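Local structure of acyl-CoA thioesterase II TesB2 (Mycobacterium marinum, 3U0A) at residues 122-127 with 171-176; 203-208 with 241-246. The protein probably hydrolyses fatty acyl-CoA thioesters to the free fatty acid and coenzyme A. One frame throughout, in Å; residues are numbered along the deposited sequence.

Contact 1. Residues 122-127 with 171-176; sequences AMPAAP and QQQVWF
The irregular segment 122-127 passes over one face of strand 171-176 without pairing with it, the closest CA atoms, those of A126 and Q173, lying 7.9 Å apart. Two alternate side chains of the strand, Q173 and W175, rise from that face to meet it. W175, with CG anti to its carbonyl carbon (chi1 -73°), brings its indole alongside the segment, where M123, A126 and P127 meet it. At the six-membered ring, the fully extended chain of M123 crosses the indole obliquely and puts its methyl CE 3.4 Å from W175 CH2. At the five-membered ring, W175 NE1 donates to P127 O over 3.1 Å, but the N-H...O angle of 131° makes this bond weak. A126 CB also touches the indole, 4.3 Å from W175 NE1. Farther back along the strand, Q173 and P124 slide past each other in opposite directions, with P124 CG 4.0 Å from Q173 NE2. That amide nitrogen is hydrogen-bonded to D240, so P124 packs against a group that already has a polar partner. M123 also rests on L238 of strand 237-247 and F258 of strand 250-259, while the backbone of A122 bonds to the second subunit. Mainly apolar packing thus lays the loop after strand 119-120 on strand 171-178 of the second hotdog domain, and the single bent hydrogen bond gives the N-H of the buried indole, its one polar group, a partner.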
loop_
_atom_site.group_PDB
_atom_site.type_symbol
_atom_site.label_atom_id
_atom_site.label_comp_id
_atom_site.label_asym_id
_atom_site.label_seq_id
_atom_site.Cartn_x
_atom_site.Cartn_y
_atom_site.Cartn_z
ATOM N N ALA A 122 -10.714 -0.460 17.129
ATOM C CA ALA A 122 -10.292 -0.456 18.515
ATOM C C ALA A 122 -8.883 -1.037 18.601
ATOM O O ALA A 122 -8.491 -1.930 17.831
ATOM C CB ALA A 122 -11.265 -1.259 19.382
ATOM N N MET A 123 -8.119 -0.511 19.538
ATOM C CA MET A 123 -6.860 -1.092 19.858
ATOM C C MET A 123 -7.048 -2.552 20.296
ATOM O O MET A 123 -7.859 -2.821 21.157
ATOM C CB MET A 123 -6.207 -0.317 20.996
ATOM C CG MET A 123 -4.721 -0.596 21.067
ATOM S SD MET A 123 -4.015 0.205 22.479
ATOM C CE MET A 123 -2.300 -0.333 22.468
ATOM N N PRO A 124 -6.274 -3.487 19.723
ATOM C CA PRO A 124 -6.338 -4.866 20.167
ATOM C C PRO A 124 -5.851 -5.018 21.603
ATOM O O PRO A 124 -5.063 -4.192 22.099
ATOM C CB PRO A 124 -5.396 -5.605 19.219
ATOM C CG PRO A 124 -4.408 -4.579 18.860
ATOM C CD PRO A 124 -5.188 -3.288 18.759
ATOM N N ALA A 125 -6.374 -6.052 22.261
ATOM C CA ALA A 125 -5.908 -6.429 23.567
ATOM C C ALA A 125 -4.447 -6.819 23.445
ATOM O O ALA A 125 -4.096 -7.778 22.744
ATOM C CB ALA A 125 -6.729 -7.597 24.117
ATOM N N ALA A 126 -3.593 -6.021 24.066
ATOM C CA ALA A 126 -2.193 -6.359 24.232
ATOM C C ALA A 126 -1.883 -6.160 25.718
ATOM O O ALA A 126 -2.662 -5.511 26.453
ATOM C CB ALA A 126 -1.299 -5.496 23.355
ATOM N N PRO A 127 -0.807 -6.793 26.186
ATOM C CA PRO A 127 -0.439 -6.550 27.557
ATOM C C PRO A 127 0.367 -5.267 27.587
ATOM O O PRO A 127 0.939 -4.897 26.559
ATOM C CB PRO A 127 0.406 -7.769 27.923
ATOM C CG PRO A 127 0.898 -8.296 26.636
ATOM C CD PRO A 127 -0.129 -7.965 25.612
ATOM N N GLN A 171 0.848 -13.683 13.166
ATOM C CA GLN A 171 0.665 -12.384 13.813
ATOM C C GLN A 171 1.867 -12.123 14.668
ATOM O O GLN A 171 2.502 -13.045 15.193
ATOM C CB GLN A 171 -0.590 -12.346 14.741
ATOM C CG GLN A 171 -1.922 -12.248 14.016
ATOM C CD GLN A 171 -3.107 -12.504 14.934
ATOM O OE1 GLN A 171 -3.771 -13.540 14.832
ATOM N NE2 GLN A 171 -3.381 -11.562 15.831
ATOM N N GLN A 172 2.156 -10.848 14.843
ATOM C CA GLN A 172 3.163 -10.460 15.791
ATOM C C GLN A 172 2.859 -9.080 16.350
ATOM O O GLN A 172 2.412 -8.210 15.625
ATOM C CB GLN A 172 4.523 -10.508 15.138
ATOM C CG GLN A 172 5.582 -9.794 15.931
ATOM C CD GLN A 172 6.975 -10.170 15.502
ATOM O OE1 GLN A 172 7.579 -11.021 16.141
ATOM N NE2 GLN A 172 7.493 -9.564 14.414
ATOM N N GLN A 173 3.080 -8.909 17.652
ATOM C CA GLN A 173 2.906 -7.621 18.307
ATOM C C GLN A 173 4.181 -7.162 18.979
ATOM O O GLN A 173 4.781 -7.914 19.754
ATOM C CB GLN A 173 1.738 -7.680 19.288
ATOM C CG GLN A 173 0.414 -7.526 18.561
ATOM C CD GLN A 173 -0.774 -7.994 19.363
ATOM O OE1 GLN A 173 -0.620 -8.548 20.459
ATOM N NE2 GLN A 173 -1.974 -7.763 18.835
ATOM N N VAL A 174 4.585 -5.927 18.662
ATOM C CA VAL A 174 5.779 -5.306 19.230
ATOM C C VAL A 174 5.503 -3.904 19.765
ATOM O O VAL A 174 4.904 -3.080 19.076
ATOM C CB VAL A 174 6.909 -5.197 18.188
ATOM C CG1 VAL A 174 8.211 -4.853 18.886
ATOM C CG2 VAL A 174 7.060 -6.501 17.425
ATOM N N TRP A 175 5.959 -3.628 20.980
ATOM C CA TRP A 175 5.941 -2.264 21.504
ATOM C C TRP A 175 7.274 -1.630 21.297
ATOM O O TRP A 175 8.298 -2.227 21.547
ATOM C CB TRP A 175 5.684 -2.258 22.985
ATOM C CG TRP A 175 4.298 -2.573 23.423
ATOM C CD1 TRP A 175 3.804 -3.791 23.824
ATOM C CD2 TRP A 175 3.192 -1.637 23.581
ATOM N NE1 TRP A 175 2.495 -3.684 24.185
ATOM C CE2 TRP A 175 2.068 -2.415 24.064
ATOM C CE3 TRP A 175 3.036 -0.283 23.388
ATOM C CZ2 TRP A 175 0.843 -1.846 24.331
ATOM C CZ3 TRP A 175 1.792 0.289 23.626
ATOM C CH2 TRP A 175 0.717 -0.478 24.094
ATOM N N PHE A 176 7.273 -0.384 20.876
ATOM C CA PHE A 176 8.525 0.323 20.664
ATOM C C PHE A 176 8.419 1.763 21.089
ATOM O O PHE A 176 7.340 2.352 21.088
ATOM C CB PHE A 176 9.053 0.197 19.205
ATOM C CG PHE A 176 8.156 0.814 18.134
ATOM C CD1 PHE A 176 8.472 2.043 17.529
ATOM C CD2 PHE A 176 7.011 0.142 17.665
ATOM C CE1 PHE A 176 7.665 2.582 16.514
ATOM C CE2 PHE A 176 6.190 0.705 16.663
ATOM C CZ PHE A 176 6.530 1.918 16.086
#

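Contact 2. Residues 203-208 with 241-246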
loop_
_atom_site.group_PDB
_atom_site.type_symbol
_atom_site.label_atom_id
_atom_site.label_comp_id
_atom_site.label_asym_id
_atom_site.label_seq_id
_atom_site.Cartn_x
_atom_site.Cartn_y
_atom_site.Cartn_z
ATOM N N GLY A 203 9.705 -9.085 9.523
ATOM C CA GLY A 203 9.901 -10.163 10.515
ATOM C C GLY A 203 8.625 -10.970 10.784
ATOM O O GLY A 203 8.683 -12.163 11.042
ATOM N N SER A 204 7.466 -10.327 10.702
ATOM C CA SER A 204 6.186 -11.002 10.985
ATOM C C SER A 204 5.876 -12.153 9.998
ATOM O O SER A 204 5.105 -13.075 10.336
ATOM C CB SER A 204 5.016 -10.004 11.012
ATOM O OG SER A 204 4.739 -9.467 9.725
ATOM N N ALA A 205 6.470 -12.084 8.801
ATOM C CA ALA A 205 6.379 -13.153 7.828
ATOM C C ALA A 205 7.066 -14.439 8.330
ATOM O O ALA A 205 6.651 -15.524 7.919
ATOM C CB ALA A 205 6.957 -12.726 6.480
ATOM N N GLN A 206 8.065 -14.321 9.229
ATOM C CA GLN A 206 8.875 -15.485 9.609
ATOM C C GLN A 206 8.405 -16.209 10.861
ATOM O O GLN A 206 9.053 -17.157 11.296
ATOM C CB GLN A 206 10.368 -15.134 9.750
ATOM C CG GLN A 206 10.993 -14.419 8.550
ATOM C CD GLN A 206 10.823 -15.189 7.256
ATOM O OE1 GLN A 206 10.897 -16.440 7.226
ATOM N NE2 GLN A 206 10.590 -14.453 6.167
ATOM N N VAL A 207 7.272 -15.790 11.411
ATOM C CA VAL A 207 6.894 -16.228 12.755
ATOM C C VAL A 207 6.723 -17.739 12.808
ATOM O O VAL A 207 7.204 -18.394 13.754
ATOM C CB VAL A 207 5.617 -15.514 13.213
ATOM C CG1 VAL A 207 4.994 -16.198 14.414
ATOM C CG2 VAL A 207 5.940 -14.075 13.566
ATOM N N THR A 208 6.066 -18.279 11.778
ATOM C CA THR A 208 5.803 -19.717 11.659
ATOM C C THR A 208 6.827 -20.482 10.782
ATOM O O THR A 208 6.547 -21.583 10.335
ATOM C CB THR A 208 4.396 -19.973 11.041
ATOM O OG1 THR A 208 4.391 -19.587 9.648
ATOM C CG2 THR A 208 3.299 -19.234 11.825
ATOM N N GLN A 241 0.923 -6.368 14.024
ATOM C CA GLN A 241 1.421 -6.842 12.723
ATOM C C GLN A 241 0.843 -8.187 12.355
ATOM O O GLN A 241 0.358 -8.932 13.217
ATOM C CB GLN A 241 2.946 -7.009 12.708
ATOM C CG GLN A 241 3.736 -5.870 13.286
ATOM C CD GLN A 241 5.233 -6.172 13.351
ATOM O OE1 GLN A 241 5.632 -7.296 13.636
ATOM N NE2 GLN A 241 6.060 -5.164 13.097
ATOM N N SER A 242 0.901 -8.479 11.059
ATOM C CA SER A 242 0.518 -9.777 10.543
ATOM C C SER A 242 1.107 -10.020 9.161
ATOM O O SER A 242 1.446 -9.090 8.444
ATOM C CB SER A 242 -1.010 -9.927 10.500
ATOM O OG SER A 242 -1.542 -9.810 9.182
ATOM N N SER A 243 1.219 -11.286 8.800
ATOM C CA SER A 243 1.627 -11.685 7.480
ATOM C C SER A 243 0.504 -12.520 6.917
ATOM O O SER A 243 0.430 -13.703 7.175
ATOM C CB SER A 243 2.916 -12.490 7.530
ATOM O OG SER A 243 3.358 -12.808 6.220
ATOM N N PRO A 244 -0.396 -11.891 6.146
ATOM C CA PRO A 244 -1.552 -12.648 5.703
ATOM C C PRO A 244 -1.203 -13.713 4.675
ATOM O O PRO A 244 -2.003 -14.603 4.436
ATOM C CB PRO A 244 -2.468 -11.582 5.122
ATOM C CG PRO A 244 -1.584 -10.470 4.750
ATOM C CD PRO A 244 -0.455 -10.482 5.714
ATOM N N SER A 245 -0.026 -13.660 4.078
ATOM C CA SER A 245 0.279 -14.587 2.985
ATOM C C SER A 245 1.752 -14.610 2.686
ATOM O O SER A 245 2.415 -13.626 2.840
ATOM C CB SER A 245 -0.511 -14.181 1.728
ATOM O OG SER A 245 -0.445 -15.147 0.722
ATOM N N ALA A 246 2.262 -15.758 2.288
ATOM C CA ALA A 246 3.558 -15.821 1.640
ATOM C C ALA A 246 3.528 -16.933 0.601
ATOM O O ALA A 246 2.800 -17.892 0.763
ATOM C CB ALA A 246 4.646 -16.064 2.656
#
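A 3-10 turn following helix 186-200, the helix of the second hotdog domain, packs here against the strand 237-247. Within the turn, Q206 N donates to G203 O over 2.9 Å, and the curl brings A205 and S243 together, with their CA atoms 5.0 Å apart. S243 places OG anti to its backbone N (chi1 -176°), which sets the hydroxyl beside A205, 3.4 Å from A205 CA. S243 CB meanwhile lies 3.6 Å from S204 O. The side chain of S204 points at the strand, its CB 3.8 Å from Q241 OE1. Its OG occupies the crowded position between backbone N and carbonyl carbon (chi1 68°) and turns back to bond L201 O, so its approach to S242 O is packing. Q241 OE1 and S243 OG are bound to other partners: Q241 OE1 to Q172 NE2, S243 OG to L252 O and to H119 of the second subunit. All five touching residues are buried. Strand 171-178 flanks strand 237-247 on one side and strand 250-259 on the other, the latter adding T253 and A251 beneath the turn, while S245 and A246 pair with a strand of the second subunit.

How the contacts relate
From the N terminus, contact 1 comes first: it brings the long connection after strand 119-120 back onto strand 171-178, closing a loop of 43 residues that includes strand 152-156. Helix 186-200 follows, and contact 2 then closes a second loop, of 32 residues, which includes strand 217-227. The two are in series, neither enclosing nor crossing the other. They meet where strands 171-178 and 237-247 run side by side, with Q172 O 2.9 Å from Q241 N in a probable hydrogen bond. Residues 122-127 and 203-208 lie over opposite faces of this strand pair, tying the loop after strand 119-120 and the 3-10 turn that follows helix 186-200 to neighbouring strands.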